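Local coordinates for protein TssK (Serratia sp. FS14, PDB 5Y0E) that probably forms, as a trimer, part of the type VI secretion system baseplate and helps connect it to the membrane complex, at residues D315-L320 / E438-R443; F269-L273 / L304-L309; G328-V334 / S422-L428; A185-L191 / H291-A295. All coordinates share one frame; numbering follows the deposited sequence.

Contacts 1 and 3 belong to one antiparallel sheet near the C-terminus, with contact 3 nested inside the loop closed by contact 1. They touch where Phe439 meets Phe424 and Leu320 meets Ala332. Both are partly buried and built on backbone hydrogen bonds, but contact 1 adds an indole and a guanidinium to them. Contact 2 is more buried and purely apolar, joining two helices about 20 Å, centre to centre, from contact 1. Contact 4 uses the N-terminal end of helix 294-309, the same helix whose other end serves contact 2, and rests on a loop through a water and apolar side chains. Contacts 2 and 4 do not touch.

Contact 1 (D315-L320 / E438-R443); sequences DNAIQL and EFWAIR
Gln319 lies across the indole of Trp440 on adjacent antiparallel strands, 317-324 and 436-443, in the middle of the C-terminal sheet. The two residues are a non-hydrogen-bonded pair. Gln319 CB sits over the six-membered ring, 3.5 Å from its centroid, in a CH-pi contact. CG, swung opposite the backbone N (chi1 -175°), passes near Phe439 O, and the extended chain then lays the amide over the indole, the two planes 25° apart. OE1 ends 3.2 Å from Trp440 CZ2, while NE2 reaches a water only weakly. That water also takes a bond from Phe439 N and gives one to Leu320 O, linking the two strands.

The indole is also held at its N-H edge. Trp440 NE1 points straight at Glu438 OE1, 3.1 Å away and in the ring plane, while Glu438 OE2 bonds His400. On the other face of the sheet Ala441 pairs with Ile318 through two backbone bonds, and Met339 packs on both side chains.

At the end of strand 436-443, Arg443 bends its chain at chi3 (-61°) to come side-on to the backbone of Asp315. The Asp315 carboxylate adds only a long, out-of-plane charge attraction. The direct grip falls on Asp315 O, which accepts from Arg443 NE and Arg443 NH2, both at 3.2 Å and from one face of the carbonyl plane.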
loop_
_atom_site.group_PDB
_atom_site.type_symbol
_atom_site.label_atom_id
_atom_site.label_comp_id
_atom_site.label_asym_id
_atom_site.label_seq_id
_atom_site.Cartn_x
_atom_site.Cartn_y
_atom_site.Cartn_z
ATOM N N ASP A 315 5.567 -23.425 16.873
ATOM C CA ASP A 315 5.774 -24.095 15.598
ATOM C C ASP A 315 5.608 -25.608 15.653
ATOM O O ASP A 315 6.232 -26.324 14.880
ATOM C CB ASP A 315 7.163 -23.735 15.074
ATOM C CG ASP A 315 8.235 -23.823 16.142
ATOM O OD1 ASP A 315 8.072 -24.602 17.108
ATOM O OD2 ASP A 315 9.251 -23.112 16.009
ATOM N N ASN A 316 4.762 -26.114 16.548
ATOM C CA ASN A 316 4.495 -27.545 16.561
ATOM C C ASN A 316 3.918 -28.045 15.253
ATOM O O ASN A 316 3.926 -29.254 15.015
ATOM C CB ASN A 316 3.527 -27.896 17.676
ATOM C CG ASN A 316 4.126 -27.701 19.029
ATOM O OD1 ASN A 316 5.286 -27.322 19.152
ATOM N ND2 ASN A 316 3.338 -27.935 20.058
ATOM N N ALA A 317 3.416 -27.151 14.406
ATOM C CA ALA A 317 2.734 -27.545 13.189
ATOM C C ALA A 317 2.734 -26.368 12.234
ATOM O O ALA A 317 2.894 -25.223 12.647
ATOM C CB ALA A 317 1.306 -28.003 13.480
ATOM N N ILE A 318 2.587 -26.656 10.951
ATOM C CA ILE A 318 2.603 -25.659 9.910
ATOM C C ILE A 318 1.675 -26.080 8.819
ATOM O O ILE A 318 1.750 -27.173 8.371
ATOM C CB ILE A 318 4.011 -25.528 9.335
ATOM C CG1 ILE A 318 4.870 -24.699 10.250
ATOM C CG2 ILE A 318 3.997 -24.822 8.015
ATOM C CD1 ILE A 318 6.333 -24.893 10.020
ATOM N N GLN A 319 0.794 -25.207 8.381
ATOM C CA GLN A 319 -0.141 -25.571 7.350
ATOM C C GLN A 319 0.459 -25.389 5.985
ATOM O O GLN A 319 1.183 -24.474 5.758
ATOM C CB GLN A 319 -1.398 -24.742 7.485
ATOM C CG GLN A 319 -2.500 -25.107 6.539
ATOM C CD GLN A 319 -3.786 -24.448 6.897
ATOM O OE1 GLN A 319 -3.851 -23.691 7.823
ATOM N NE2 GLN A 319 -4.812 -24.733 6.160
ATOM N N LEU A 320 0.150 -26.269 5.064
ATOM C CA LEU A 320 0.688 -26.134 3.749
ATOM C C LEU A 320 -0.430 -25.776 2.824
ATOM O O LEU A 320 -1.463 -26.364 2.873
ATOM C CB LEU A 320 1.295 -27.442 3.310
ATOM C CG LEU A 320 2.775 -27.663 3.537
ATOM C CD1 LEU A 320 3.197 -27.339 4.944
ATOM C CD2 LEU A 320 3.096 -29.103 3.235
ATOM N N GLU A 438 -7.519 -29.579 3.967
ATOM C CA GLU A 438 -6.426 -28.880 4.603
ATOM C C GLU A 438 -5.261 -29.846 4.662
ATOM O O GLU A 438 -5.449 -31.048 4.852
ATOM C CB GLU A 438 -6.796 -28.392 6.002
ATOM C CG GLU A 438 -7.951 -27.444 6.022
ATOM C CD GLU A 438 -8.235 -26.871 7.389
ATOM O OE1 GLU A 438 -7.575 -27.271 8.354
ATOM O OE2 GLU A 438 -9.127 -26.019 7.508
ATOM N N PHE A 439 -4.064 -29.323 4.469
ATOM C CA PHE A 439 -2.856 -30.122 4.461
ATOM C C PHE A 439 -1.939 -29.566 5.527
ATOM O O PHE A 439 -1.553 -28.398 5.476
ATOM C CB PHE A 439 -2.192 -30.084 3.091
ATOM C CG PHE A 439 -1.156 -31.117 2.910
ATOM C CD1 PHE A 439 -1.506 -32.414 2.677
ATOM C CD2 PHE A 439 0.176 -30.795 2.977
ATOM C CE1 PHE A 439 -0.553 -33.374 2.514
ATOM C CE2 PHE A 439 1.141 -31.761 2.811
ATOM C CZ PHE A 439 0.773 -33.048 2.576
ATOM N N TRP A 440 -1.611 -30.390 6.498
ATOM C CA TRP A 440 -0.811 -29.954 7.620
ATOM C C TRP A 440 0.440 -30.800 7.760
ATOM O O TRP A 440 0.447 -31.990 7.446
ATOM C CB TRP A 440 -1.607 -30.034 8.904
ATOM C CG TRP A 440 -2.654 -29.004 9.042
ATOM C CD1 TRP A 440 -3.935 -29.082 8.616
ATOM C CD2 TRP A 440 -2.521 -27.744 9.687
ATOM N NE1 TRP A 440 -4.609 -27.943 8.945
ATOM C CE2 TRP A 440 -3.762 -27.109 9.613
ATOM C CE3 TRP A 440 -1.467 -27.091 10.321
ATOM C CZ2 TRP A 440 -3.982 -25.865 10.141
ATOM C CZ3 TRP A 440 -1.689 -25.853 10.847
ATOM C CH2 TRP A 440 -2.934 -25.249 10.751
ATOM N N ALA A 441 1.492 -30.170 8.259
ATOM C CA ALA A 441 2.721 -30.842 8.638
ATOM C C ALA A 441 2.910 -30.657 10.130
ATOM O O ALA A 441 2.752 -29.544 10.633
ATOM C CB ALA A 441 3.907 -30.283 7.870
ATOM N N ILE A 442 3.231 -31.743 10.836
ATOM C CA ILE A 442 3.256 -31.751 12.295
ATOM C C ILE A 442 4.620 -32.213 12.775
ATOM O O ILE A 442 5.032 -33.340 12.493
ATOM C CB ILE A 442 2.159 -32.646 12.875
ATOM C CG1 ILE A 442 0.818 -32.242 12.287
ATOM C CG2 ILE A 442 2.120 -32.519 14.365
ATOM C CD1 ILE A 442 -0.362 -32.910 12.915
ATOM N N ARG A 443 5.298 -31.358 13.524
ATOM C CA ARG A 443 6.645 -31.658 13.970
ATOM C C ARG A 443 6.650 -32.860 14.907
ATOM O O ARG A 443 5.734 -33.052 15.709
ATOM C CB ARG A 443 7.231 -30.438 14.667
ATOM C CG ARG A 443 8.732 -30.441 14.732
ATOM C CD ARG A 443 9.279 -29.280 15.556
ATOM N NE ARG A 443 8.928 -27.971 15.009
ATOM C CZ ARG A 443 9.542 -27.398 13.981
ATOM N NH1 ARG A 443 10.535 -28.023 13.375
ATOM N NH2 ARG A 443 9.162 -26.202 13.553
HETATM O O HOH W 1 -4.083 -26.635 3.434
#

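Contact 2 (F269-L273 / L304-L309); sequences FATEL and LLRQGL
Leu273 and Leu305 bury the largest areas in this helix-to-helix contact, and Ala270 marks the closest backbone approach. Leu305 does its work through one methyl. Its CG stands opposite the carbonyl carbon (chi1 -62°), and the branch that ends in CD2 leans in toward helix 259-273. There CD2 rests 3.9 Å from Ala270 CA and covers one face of the Phe269 ring, set toward the rim, with Phe269 CD2 3.7 Å away.

Leu273, one turn on from Phe269, points toward helix 294-309. Its CD2 meets Leu305 CD2 at 4.1 Å, the two side chains crossing at about a right angle, and then settles 3.8 Å from Gly308 CA. With only hydrogens on that glycine carbon, the methyl can lie directly against the backbone of the second helix. Leu309 CG closes the same spot from the next residue.

Ala270, with its short side chain, lets the backbones draw together: its CA comes 5.9 Å from Leu305 CA, and its CB meets Leu304 CB.

No hydrogen bond crosses between the two segments; the meeting is apolar. Helix 197-222 packs on Phe269 and Leu309, helix 229-253 on Phe269 and Leu273, and beyond this interface Glu272 forms a salt bridge with Arg243 of the second subunit. The segment axes run 9.5 Å apart at 39°, in side-by-side apolar helix packing, as in the helical bundle that forms the middle of the protein.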
loop_
_atom_site.group_PDB
_atom_site.type_symbol
_atom_site.label_atom_id
_atom_site.label_comp_id
_atom_site.label_asym_id
_atom_site.label_seq_id
_atom_site.Cartn_x
_atom_site.Cartn_y
_atom_site.Cartn_z
ATOM N N PHE A 269 -1.020 -3.100 9.483
ATOM C CA PHE A 269 -1.627 -4.392 9.705
ATOM C C PHE A 269 -1.349 -4.876 11.130
ATOM O O PHE A 269 -2.262 -5.248 11.857
ATOM C CB PHE A 269 -1.091 -5.354 8.653
ATOM C CG PHE A 269 -1.817 -6.659 8.571
ATOM C CD1 PHE A 269 -2.981 -6.868 9.251
ATOM C CD2 PHE A 269 -1.306 -7.683 7.810
ATOM C CE1 PHE A 269 -3.619 -8.046 9.169
ATOM C CE2 PHE A 269 -1.939 -8.864 7.730
ATOM C CZ PHE A 269 -3.099 -9.051 8.418
ATOM N N ALA A 270 -0.097 -4.816 11.562
ATOM C CA ALA A 270 0.240 -5.323 12.881
ATOM C C ALA A 270 -0.432 -4.506 13.972
ATOM O O ALA A 270 -1.075 -5.059 14.868
ATOM C CB ALA A 270 1.750 -5.337 13.072
ATOM N N THR A 271 -0.317 -3.189 13.909
ATOM C CA THR A 271 -0.858 -2.413 15.007
ATOM C C THR A 271 -2.374 -2.495 15.079
ATOM O O THR A 271 -2.932 -2.388 16.166
ATOM C CB THR A 271 -0.395 -0.968 14.926
ATOM O OG1 THR A 271 -0.976 -0.317 13.799
ATOM C CG2 THR A 271 1.103 -0.919 14.864
ATOM N N GLU A 272 -3.063 -2.702 13.961
ATOM C CA GLU A 272 -4.498 -2.943 14.068
ATOM C C GLU A 272 -4.786 -4.354 14.584
ATOM O O GLU A 272 -5.792 -4.578 15.246
ATOM C CB GLU A 272 -5.191 -2.705 12.722
ATOM C CG GLU A 272 -6.712 -2.667 12.780
ATOM C CD GLU A 272 -7.385 -2.337 11.437
ATOM O OE1 GLU A 272 -8.527 -2.762 11.235
ATOM O OE2 GLU A 272 -6.796 -1.641 10.585
ATOM N N LEU A 273 -3.914 -5.302 14.295
ATOM C CA LEU A 273 -4.102 -6.661 14.777
ATOM C C LEU A 273 -3.989 -6.749 16.304
ATOM O O LEU A 273 -4.701 -7.528 16.929
ATOM C CB LEU A 273 -3.093 -7.557 14.069
ATOM C CG LEU A 273 -3.243 -9.062 14.023
ATOM C CD1 LEU A 273 -4.613 -9.396 13.637
ATOM C CD2 LEU A 273 -2.253 -9.626 13.042
ATOM N N LEU A 304 5.071 -10.324 14.866
ATOM C CA LEU A 304 3.769 -9.821 15.265
ATOM C C LEU A 304 2.650 -10.376 14.395
ATOM O O LEU A 304 1.570 -10.696 14.891
ATOM C CB LEU A 304 3.774 -8.302 15.217
ATOM C CG LEU A 304 4.752 -7.624 16.184
ATOM C CD1 LEU A 304 4.857 -6.183 15.808
ATOM C CD2 LEU A 304 4.307 -7.739 17.637
ATOM N N LEU A 305 2.879 -10.495 13.095
ATOM C CA LEU A 305 1.795 -10.942 12.243
ATOM C C LEU A 305 1.538 -12.417 12.438
ATOM O O LEU A 305 0.384 -12.850 12.452
ATOM C CB LEU A 305 2.108 -10.629 10.796
ATOM C CG LEU A 305 2.250 -9.132 10.564
ATOM C CD1 LEU A 305 2.862 -8.836 9.199
ATOM C CD2 LEU A 305 0.892 -8.476 10.714
ATOM N N ARG A 306 2.595 -13.202 12.633
ATOM C CA ARG A 306 2.380 -14.615 12.904
ATOM C C ARG A 306 1.688 -14.818 14.244
ATOM O O ARG A 306 0.804 -15.669 14.362
ATOM C CB ARG A 306 3.700 -15.372 12.825
ATOM C CG ARG A 306 4.297 -15.343 11.412
ATOM C CD ARG A 306 5.628 -16.042 11.287
ATOM N NE ARG A 306 5.567 -17.076 10.261
ATOM C CZ ARG A 306 6.279 -17.081 9.138
ATOM N NH1 ARG A 306 7.138 -16.105 8.877
ATOM N NH2 ARG A 306 6.136 -18.081 8.278
ATOM N N GLN A 307 2.031 -14.027 15.256
ATOM C CA GLN A 307 1.347 -14.179 16.525
ATOM C C GLN A 307 -0.128 -13.879 16.384
ATOM O O GLN A 307 -0.965 -14.571 16.967
ATOM C CB GLN A 307 1.967 -13.279 17.582
ATOM C CG GLN A 307 3.349 -13.718 17.942
ATOM C CD GLN A 307 4.047 -12.763 18.888
ATOM O OE1 GLN A 307 3.451 -11.796 19.387
ATOM N NE2 GLN A 307 5.319 -13.041 19.158
ATOM N N GLY A 308 -0.469 -12.840 15.623
ATOM C CA GLY A 308 -1.853 -12.453 15.505
ATOM C C GLY A 308 -2.678 -13.390 14.669
ATOM O O GLY A 308 -3.894 -13.437 14.835
ATOM N N LEU A 309 -2.044 -14.150 13.787
ATOM C CA LEU A 309 -2.753 -14.991 12.846
ATOM C C LEU A 309 -2.618 -16.479 13.108
ATOM O O LEU A 309 -3.403 -17.248 12.573
ATOM C CB LEU A 309 -2.270 -14.687 11.424
ATOM C CG LEU A 309 -2.490 -13.234 11.003
ATOM C CD1 LEU A 309 -1.728 -12.818 9.751
ATOM C CD2 LEU A 309 -3.968 -12.990 10.838
#

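Contact 3 (G328-V334 / S422-L428); sequences GLNVATV and SAFALHL
Val334 and Phe424 meet at the end of this strand pair. Phe424 CG stands beside the backbone N (chi1 -67°), which carries the ring out over the sheet face shared with Ala332, with Ala332 O at the ring's edge. Val334 CG1 comes to 3.6 Å from Phe424 CE1, the two side chains crossing nearly perpendicular. Val334 is turned so that CG2 lies between its backbone N and carbonyl carbon, and that methyl faces Ser422 O. Met340 of helix 339-342 packs on both Val334 and Phe424, and the ring of Phe439 makes an edge-to-face contact with that of Phe424.

On the same face, Ala332 CB sits opposite Phe424 CB, and Asn330 is paired with Leu426. Each of these two pairs is tied by a reciprocal set of backbone bonds, the shortest being Asn330 N to Leu426 O at 2.7 Å.

The other face holds Leu329, Val331, Ala423, Ala425 and His427. Leu329 reaches out with CG opposite its backbone N (chi1 177°), which brings CD1 toward the partner strand, 3.2 Å from Leu426 O and close to His427 CB. Val331 likewise sends CG1 away from its own N (chi1 164°), so that this methyl lies against Ala423 CB at 4.1 Å. At the opposite end the bond from Leu428 N to Gly328 O is weak; Gly328, just before the strand, has a positive phi.

Strand 423-428 lies between 329-333 and 366-370, and 329-333 forms a beta-hairpin with 317-324: antiparallel pairing within the eight-stranded C-terminal sheet.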
loop_
_atom_site.group_PDB
_atom_site.type_symbol
_atom_site.label_atom_id
_atom_site.label_comp_id
_atom_site.label_asym_id
_atom_site.label_seq_id
_atom_site.Cartn_x
_atom_site.Cartn_y
_atom_site.Cartn_z
ATOM N N GLY A 328 -8.387 -31.629 -10.226
ATOM C CA GLY A 328 -8.065 -32.663 -9.271
ATOM C C GLY A 328 -6.624 -32.706 -8.818
ATOM O O GLY A 328 -6.308 -33.435 -7.870
ATOM N N LEU A 329 -5.736 -31.957 -9.457
ATOM C CA LEU A 329 -4.339 -31.918 -9.069
ATOM C C LEU A 329 -4.080 -30.691 -8.207
ATOM O O LEU A 329 -4.496 -29.582 -8.559
ATOM C CB LEU A 329 -3.430 -31.897 -10.295
ATOM C CG LEU A 329 -1.957 -31.793 -9.921
ATOM C CD1 LEU A 329 -1.523 -33.071 -9.269
ATOM C CD2 LEU A 329 -1.114 -31.508 -11.136
ATOM N N ASN A 330 -3.404 -30.899 -7.078
ATOM C CA ASN A 330 -2.923 -29.819 -6.231
ATOM C C ASN A 330 -1.452 -30.040 -5.929
ATOM O O ASN A 330 -0.935 -31.154 -6.016
ATOM C CB ASN A 330 -3.692 -29.720 -4.910
ATOM C CG ASN A 330 -5.111 -29.255 -5.094
ATOM O OD1 ASN A 330 -5.403 -28.064 -5.034
ATOM N ND2 ASN A 330 -6.011 -30.201 -5.317
ATOM N N VAL A 331 -0.784 -28.963 -5.553
ATOM C CA VAL A 331 0.632 -29.011 -5.249
ATOM C C VAL A 331 0.858 -28.277 -3.945
ATOM O O VAL A 331 0.469 -27.113 -3.805
ATOM C CB VAL A 331 1.479 -28.401 -6.370
ATOM C CG1 VAL A 331 2.865 -28.113 -5.872
ATOM C CG2 VAL A 331 1.546 -29.361 -7.512
ATOM N N ALA A 332 1.473 -28.954 -2.998
ATOM C CA ALA A 332 1.803 -28.388 -1.699
ATOM C C ALA A 332 3.314 -28.253 -1.648
ATOM O O ALA A 332 4.020 -29.215 -1.345
ATOM C CB ALA A 332 1.284 -29.266 -0.565
ATOM N N THR A 333 3.837 -27.072 -1.861
ATOM C CA THR A 333 5.262 -26.946 -1.767
ATOM C C THR A 333 5.610 -26.991 -0.312
ATOM O O THR A 333 4.928 -26.429 0.492
ATOM C CB THR A 333 5.738 -25.625 -2.349
ATOM O OG1 THR A 333 5.595 -24.592 -1.376
ATOM C CG2 THR A 333 4.918 -25.274 -3.558
ATOM N N VAL A 334 6.710 -27.616 0.039
ATOM C CA VAL A 334 7.144 -27.618 1.418
ATOM C C VAL A 334 8.245 -26.601 1.499
ATOM O O VAL A 334 9.006 -26.455 0.567
ATOM C CB VAL A 334 7.728 -28.947 1.791
ATOM C CG1 VAL A 334 6.788 -30.030 1.352
ATOM C CG2 VAL A 334 9.043 -29.110 1.078
ATOM N N SER A 422 10.687 -31.351 -3.184
ATOM C CA SER A 422 10.390 -30.066 -2.574
ATOM C C SER A 422 8.911 -29.718 -2.627
ATOM O O SER A 422 8.549 -28.564 -2.361
ATOM C CB SER A 422 11.204 -28.962 -3.246
ATOM O OG SER A 422 10.867 -28.870 -4.618
ATOM N N ALA A 423 8.045 -30.678 -2.926
ATOM C CA ALA A 423 6.627 -30.381 -2.999
ATOM C C ALA A 423 5.865 -31.681 -3.107
ATOM O O ALA A 423 6.315 -32.614 -3.772
ATOM C CB ALA A 423 6.299 -29.491 -4.199
ATOM N N PHE A 424 4.720 -31.736 -2.449
ATOM C CA PHE A 424 3.810 -32.839 -2.652
ATOM C C PHE A 424 2.956 -32.570 -3.874
ATOM O O PHE A 424 2.579 -31.432 -4.157
ATOM C CB PHE A 424 2.888 -33.027 -1.452
ATOM C CG PHE A 424 3.571 -33.483 -0.199
ATOM C CD1 PHE A 424 4.147 -32.572 0.663
ATOM C CD2 PHE A 424 3.578 -34.818 0.150
ATOM C CE1 PHE A 424 4.738 -32.992 1.828
ATOM C CE2 PHE A 424 4.169 -35.237 1.307
ATOM C CZ PHE A 424 4.742 -34.325 2.151
ATOM N N ALA A 425 2.633 -33.632 -4.587
ATOM C CA ALA A 425 1.626 -33.572 -5.628
ATOM C C ALA A 425 0.479 -34.480 -5.230
ATOM O O ALA A 425 0.700 -35.616 -4.803
ATOM C CB ALA A 425 2.195 -33.981 -6.983
ATOM N N LEU A 426 -0.738 -33.971 -5.349
ATOM C CA LEU A 426 -1.931 -34.722 -4.998
ATOM C C LEU A 426 -2.898 -34.657 -6.162
ATOM O O LEU A 426 -3.225 -33.568 -6.640
ATOM C CB LEU A 426 -2.611 -34.174 -3.741
ATOM C CG LEU A 426 -1.807 -34.023 -2.450
ATOM C CD1 LEU A 426 -1.068 -32.706 -2.395
ATOM C CD2 LEU A 426 -2.730 -34.166 -1.257
ATOM N N HIS A 427 -3.377 -35.821 -6.587
ATOM C CA HIS A 427 -4.346 -35.951 -7.663
ATOM C C HIS A 427 -5.458 -36.825 -7.149
ATOM O O HIS A 427 -5.205 -37.840 -6.543
ATOM C CB HIS A 427 -3.723 -36.614 -8.871
ATOM C CG HIS A 427 -4.683 -36.850 -9.988
ATOM N ND1 HIS A 427 -5.502 -37.951 -10.042
ATOM C CD2 HIS A 427 -4.947 -36.131 -11.101
ATOM C CE1 HIS A 427 -6.233 -37.899 -11.138
ATOM N NE2 HIS A 427 -5.913 -36.805 -11.800
ATOM N N LEU A 428 -6.692 -36.480 -7.452
ATOM C CA LEU A 428 -7.812 -37.211 -6.897
ATOM C C LEU A 428 -8.854 -37.483 -7.968
ATOM O O LEU A 428 -9.269 -36.563 -8.674
ATOM C CB LEU A 428 -8.429 -36.418 -5.746
ATOM C CG LEU A 428 -9.818 -36.887 -5.311
ATOM C CD1 LEU A 428 -9.722 -38.202 -4.574
ATOM C CD2 LEU A 428 -10.458 -35.840 -4.456
#

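Contact 4 (A185-L191 / H291-A295); sequences AQIPPML and HDNLA
Ile187 N and Ala295 N both give hydrogen bonds to one water, at 2.8 and 2.9 Å, and so the loop 185-191 is bridged to the first turn of helix 294-309 although no direct hydrogen bond links the segments. Next to that water the isoleucine packs on the helix start. Ile187 CD1 lies 3.7 Å from Ala295 N, and the other branch, CG2, touches Leu294 CB at 3.9 Å, the two side chains crossing at about a right angle. Leu294 CD1 continues along the loop to the carbonyl of Pro188, and Ala295 CB meets Ala185 O.

The second half of the contact is made by His291 and Asp292. His291 holds its ring away from its own N (chi1 -165°), which brings CE1 to 3.2 Å from Met190 O, at the edge of the ring and near its plane. The ring's nitrogens have partners elsewhere: ND1 bonds Tyr289 OH and NE2 bonds Trp43 O, so its rotation is fixed from two directions. Asp292 OD1 comes 3.6 Å from Pro189 CB, and the same oxygen accepts a bond from Trp43 NE1.

Asn293 is the N-cap of the helix, its OD1 taking the backbone N of Leu296. The loop itself leads from strand 180-182 to helix 197-222. That helix packs on Ile187 and Met190; strand 44-50 covers Pro188, Met190 and Leu191; and Pro259, at the start of helix 259-273, touches Met190 and Leu294, placing this contact where the helices adjoin the N-terminal strands.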
loop_
_atom_site.group_PDB
_atom_site.type_symbol
_atom_site.label_atom_id
_atom_site.label_comp_id
_atom_site.label_asym_id
_atom_site.label_seq_id
_atom_site.Cartn_x
_atom_site.Cartn_y
_atom_site.Cartn_z
ATOM N N ALA A 185 20.316 -14.889 6.670
ATOM C CA ALA A 185 19.169 -14.128 7.117
ATOM C C ALA A 185 19.327 -12.644 6.879
ATOM O O ALA A 185 18.329 -11.925 6.902
ATOM C CB ALA A 185 18.905 -14.369 8.602
ATOM N N GLN A 186 20.544 -12.165 6.665
ATOM C CA GLN A 186 20.752 -10.741 6.492
ATOM C C GLN A 186 20.284 -10.308 5.113
ATOM O O GLN A 186 20.460 -11.023 4.126
ATOM C CB GLN A 186 22.212 -10.378 6.707
ATOM C CG GLN A 186 22.666 -10.614 8.133
ATOM C CD GLN A 186 21.587 -10.312 9.172
ATOM O OE1 GLN A 186 21.395 -9.163 9.566
ATOM N NE2 GLN A 186 20.892 -11.353 9.635
ATOM N N ILE A 187 19.640 -9.151 5.066
ATOM C CA ILE A 187 19.041 -8.622 3.854
ATOM C C ILE A 187 19.766 -7.336 3.495
ATOM O O ILE A 187 19.795 -6.403 4.293
ATOM C CB ILE A 187 17.538 -8.359 4.019
ATOM C CG1 ILE A 187 16.816 -9.660 4.313
ATOM C CG2 ILE A 187 16.991 -7.709 2.782
ATOM C CD1 ILE A 187 15.482 -9.469 4.934
ATOM N N PRO A 188 20.341 -7.233 2.313
ATOM C CA PRO A 188 20.980 -5.987 1.896
ATOM C C PRO A 188 19.964 -4.869 1.770
ATOM O O PRO A 188 18.761 -5.122 1.627
ATOM C CB PRO A 188 21.580 -6.341 0.532
ATOM C CG PRO A 188 21.585 -7.810 0.477
ATOM C CD PRO A 188 20.457 -8.292 1.309
ATOM N N PRO A 189 20.395 -3.616 1.838
ATOM C CA PRO A 189 19.495 -2.521 1.469
ATOM C C PRO A 189 19.037 -2.714 0.036
ATOM O O PRO A 189 19.844 -2.814 -0.879
ATOM C CB PRO A 189 20.369 -1.280 1.639
ATOM C CG PRO A 189 21.756 -1.783 1.525
ATOM C CD PRO A 189 21.738 -3.127 2.160
ATOM N N MET A 190 17.733 -2.826 -0.141
ATOM C CA MET A 190 17.143 -3.280 -1.386
ATOM C C MET A 190 16.247 -2.203 -1.955
ATOM O O MET A 190 15.493 -1.567 -1.223
ATOM C CB MET A 190 16.329 -4.542 -1.187
ATOM C CG MET A 190 17.143 -5.776 -0.893
ATOM S SD MET A 190 18.438 -6.055 -2.064
ATOM C CE MET A 190 17.482 -6.599 -3.442
ATOM N N LEU A 191 16.341 -1.983 -3.258
ATOM C CA LEU A 191 15.408 -1.075 -3.901
ATOM C C LEU A 191 14.206 -1.787 -4.475
ATOM O O LEU A 191 13.184 -1.152 -4.689
ATOM C CB LEU A 191 16.097 -0.269 -5.002
ATOM C CG LEU A 191 16.996 0.785 -4.386
ATOM C CD1 LEU A 191 17.727 1.558 -5.429
ATOM C CD2 LEU A 191 16.212 1.704 -3.503
ATOM N N HIS A 291 16.190 1.062 6.590
ATOM C CA HIS A 291 16.540 0.619 5.250
ATOM C C HIS A 291 17.796 -0.242 5.257
ATOM O O HIS A 291 17.926 -1.151 4.442
ATOM C CB HIS A 291 16.707 1.828 4.328
ATOM C CG HIS A 291 16.717 1.480 2.873
ATOM N ND1 HIS A 291 15.652 0.881 2.246
ATOM C CD2 HIS A 291 17.673 1.630 1.929
ATOM C CE1 HIS A 291 15.950 0.677 0.979
ATOM N NE2 HIS A 291 17.169 1.124 0.761
ATOM N N ASP A 292 18.717 0.008 6.178
ATOM C CA ASP A 292 19.976 -0.718 6.205
ATOM C C ASP A 292 19.986 -1.850 7.224
ATOM O O ASP A 292 21.054 -2.349 7.560
ATOM C CB ASP A 292 21.136 0.243 6.451
ATOM C CG ASP A 292 21.327 1.228 5.306
ATOM O OD1 ASP A 292 21.775 0.804 4.229
ATOM O OD2 ASP A 292 21.028 2.425 5.475
ATOM N N ASN A 293 18.824 -2.278 7.706
ATOM C CA ASN A 293 18.736 -3.492 8.498
ATOM C C ASN A 293 17.356 -4.116 8.357
ATOM O O ASN A 293 16.587 -4.182 9.317
ATOM C CB ASN A 293 19.049 -3.202 9.962
ATOM C CG ASN A 293 19.329 -4.466 10.764
ATOM O OD1 ASN A 293 18.972 -5.580 10.377
ATOM N ND2 ASN A 293 19.979 -4.287 11.883
ATOM N N LEU A 294 17.053 -4.595 7.160
ATOM C CA LEU A 294 15.699 -5.019 6.867
ATOM C C LEU A 294 15.345 -6.312 7.562
ATOM O O LEU A 294 14.194 -6.486 7.962
ATOM C CB LEU A 294 15.502 -5.141 5.358
ATOM C CG LEU A 294 15.498 -3.792 4.616
ATOM C CD1 LEU A 294 15.494 -3.976 3.117
ATOM C CD2 LEU A 294 14.342 -2.926 5.024
ATOM N N ALA A 295 16.315 -7.213 7.734
ATOM C CA ALA A 295 16.064 -8.452 8.465
ATOM C C ALA A 295 15.593 -8.183 9.888
ATOM O O ALA A 295 14.653 -8.819 10.372
ATOM C CB ALA A 295 17.314 -9.315 8.476
HETATM O O HOH W 2 19.089 -7.102 6.853
#